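Local coordinates for type VI immunity protein Atu4351 (Agrobacterium fabrum, PDB 6ITW) that is the type VI secretion immunity protein Tdi1, which probably protects the bacterium from its cognate toxin, at residues 8-13 with 135-140. Sequence-based numbering, arbitrary orientation.
Sequences YENALK and AVEGID
Tyr8, at the N-cap of helix 9-15, meets Val136 with the edge of its ring: CE2 lies 3.7 Å from Val136 CB, which sits close to the ring plane, and the two side chains cross at about a right angle. Val136 CG1 lies 3.8 Å from Tyr8 CE2, while the ring also stacks with Phe43 of helix 38-47. With CG anti to the backbone N (chi1 -174°), the Asn10 amide is carried toward Glu137, where Asn10 OD1 comes within 3.4 Å of Glu137 CG. The amide and carboxylate planes stand 84° apart, and Asn10 OD1 also takes a weak hydrogen bond from Arg14. The amide N-H of Ala11, in the first turn where helical N-H groups lack carbonyl partners, donates to a water at 2.8 Å from Ala11 N. That water donates in turn to Glu137 OE2, 2.6 Å away, joining the carboxylate to the helix start, whose dipole would probably favour the negative charge. Ala11 CB itself packs loosely on Val136 CG1 at 4.3 Å, and both residues touch Trp52. The arrangement is helix-to-helix packing, setting the N-terminal turn of helix 9-15 in the GAD-like domain against the last turn of helix 128-137.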
loop_
_atom_site.group_PDB
_atom_site.type_symbol
_atom_site.label_atom_id
_atom_site.label_comp_id
_atom_site.label_asym_id
_atom_site.label_seq_id
_atom_site.Cartn_x
_atom_site.Cartn_y
_atom_site.Cartn_z
ATOM N N TYR A 8 -1.747 -14.122 12.711
ATOM C CA TYR A 8 -2.482 -13.993 11.466
ATOM C C TYR A 8 -3.654 -14.961 11.395
ATOM O O TYR A 8 -4.275 -15.092 10.329
ATOM C CB TYR A 8 -1.497 -14.136 10.300
ATOM C CG TYR A 8 -0.625 -12.900 10.307
ATOM C CD1 TYR A 8 0.510 -12.828 11.097
ATOM C CD2 TYR A 8 -1.002 -11.762 9.615
ATOM C CE1 TYR A 8 1.273 -11.663 11.164
ATOM C CE2 TYR A 8 -0.246 -10.605 9.665
ATOM C CZ TYR A 8 0.887 -10.555 10.450
ATOM O OH TYR A 8 1.638 -9.397 10.511
ATOM N N GLU A 9 -3.994 -15.591 12.530
ATOM C CA GLU A 9 -5.163 -16.466 12.642
ATOM C C GLU A 9 -6.415 -15.803 12.093
ATOM O O GLU A 9 -7.128 -16.373 11.261
ATOM C CB GLU A 9 -5.399 -16.840 14.112
ATOM C CG GLU A 9 -4.409 -17.834 14.715
ATOM C CD GLU A 9 -3.296 -17.167 15.509
ATOM O OE1 GLU A 9 -3.014 -15.965 15.270
ATOM O OE2 GLU A 9 -2.710 -17.849 16.385
ATOM N N ASN A 10 -6.690 -14.583 12.557
ATOM C CA ASN A 10 -7.907 -13.885 12.177
ATOM C C ASN A 10 -7.901 -13.523 10.696
ATOM O O ASN A 10 -8.896 -13.741 9.990
ATOM C CB ASN A 10 -8.063 -12.641 13.056
ATOM C CG ASN A 10 -9.372 -11.933 12.829
ATOM O OD1 ASN A 10 -9.413 -10.791 12.349
ATOM N ND2 ASN A 10 -10.464 -12.616 13.151
ATOM N N ALA A 11 -6.788 -12.971 10.196
ATOM C CA ALA A 11 -6.744 -12.644 8.775
ATOM C C ALA A 11 -6.961 -13.892 7.931
ATOM O O ALA A 11 -7.702 -13.862 6.938
ATOM C CB ALA A 11 -5.415 -11.968 8.415
ATOM N N LEU A 12 -6.339 -15.010 8.327
ATOM C CA LEU A 12 -6.471 -16.234 7.541
ATOM C C LEU A 12 -7.900 -16.761 7.592
ATOM O O LEU A 12 -8.442 -17.201 6.568
ATOM C CB LEU A 12 -5.482 -17.284 8.044
ATOM C CG LEU A 12 -4.063 -17.065 7.540
ATOM C CD1 LEU A 12 -3.085 -17.910 8.356
ATOM C CD2 LEU A 12 -3.970 -17.367 6.038
ATOM N N LYS A 13 -8.527 -16.701 8.773
ATOM C CA LYS A 13 -9.936 -17.043 8.900
ATOM C C LYS A 13 -10.783 -16.246 7.910
ATOM O O LYS A 13 -11.562 -16.819 7.141
ATOM C CB LYS A 13 -10.393 -16.792 10.337
ATOM C CG LYS A 13 -11.812 -17.249 10.641
ATOM C CD LYS A 13 -12.167 -16.898 12.079
ATOM C CE LYS A 13 -13.501 -17.490 12.483
ATOM N NZ LYS A 13 -14.605 -16.884 11.705
ATOM N N ALA A 135 -3.088 -3.936 10.785
ATOM C CA ALA A 135 -3.151 -3.419 9.423
ATOM C C ALA A 135 -3.513 -4.526 8.441
ATOM O O ALA A 135 -4.312 -4.306 7.526
ATOM C CB ALA A 135 -1.824 -2.753 9.029
ATOM N N VAL A 136 -2.956 -5.732 8.628
ATOM C CA VAL A 136 -3.203 -6.811 7.668
ATOM C C VAL A 136 -4.649 -7.305 7.766
ATOM O O VAL A 136 -5.281 -7.619 6.750
ATOM C CB VAL A 136 -2.184 -7.948 7.865
ATOM C CG1 VAL A 136 -2.524 -9.152 6.996
ATOM C CG2 VAL A 136 -0.782 -7.447 7.534
ATOM N N GLU A 137 -5.199 -7.363 8.986
ATOM C CA GLU A 137 -6.607 -7.716 9.159
ATOM C C GLU A 137 -7.529 -6.719 8.467
ATOM O O GLU A 137 -8.638 -7.081 8.052
ATOM C CB GLU A 137 -6.957 -7.788 10.652
ATOM C CG GLU A 137 -6.595 -9.110 11.342
ATOM C CD GLU A 137 -6.409 -8.974 12.861
ATOM O OE1 GLU A 137 -6.954 -8.021 13.464
ATOM O OE2 GLU A 137 -5.697 -9.816 13.456
ATOM N N GLY A 138 -7.092 -5.467 8.312
ATOM C CA GLY A 138 -7.966 -4.442 7.782
ATOM C C GLY A 138 -8.020 -4.255 6.274
ATOM O O GLY A 138 -8.731 -3.354 5.821
ATOM N N ILE A 139 -7.340 -5.077 5.465
ATOM C CA ILE A 139 -7.150 -4.756 4.048
ATOM C C ILE A 139 -8.451 -4.844 3.254
ATOM O O ILE A 139 -8.470 -4.579 2.045
ATOM C CB ILE A 139 -6.057 -5.640 3.407
ATOM C CG1 ILE A 139 -6.344 -7.145 3.559
ATOM C CG2 ILE A 139 -4.712 -5.310 4.010
ATOM C CD1 ILE A 139 -7.369 -7.723 2.584
ATOM N N ASP A 140 -9.546 -5.231 3.904
ATOM C CA ASP A 140 -10.833 -5.271 3.217
ATOM C C ASP A 140 -11.687 -4.025 3.457
ATOM O O ASP A 140 -12.802 -3.947 2.929
ATOM C CB ASP A 140 -11.615 -6.527 3.619
ATOM C CG ASP A 140 -11.972 -6.557 5.108
ATOM O OD1 ASP A 140 -11.299 -5.886 5.933
ATOM O OD2 ASP A 140 -12.937 -7.275 5.451
HETATM O O HOH W 1 -5.012 -11.853 11.980
#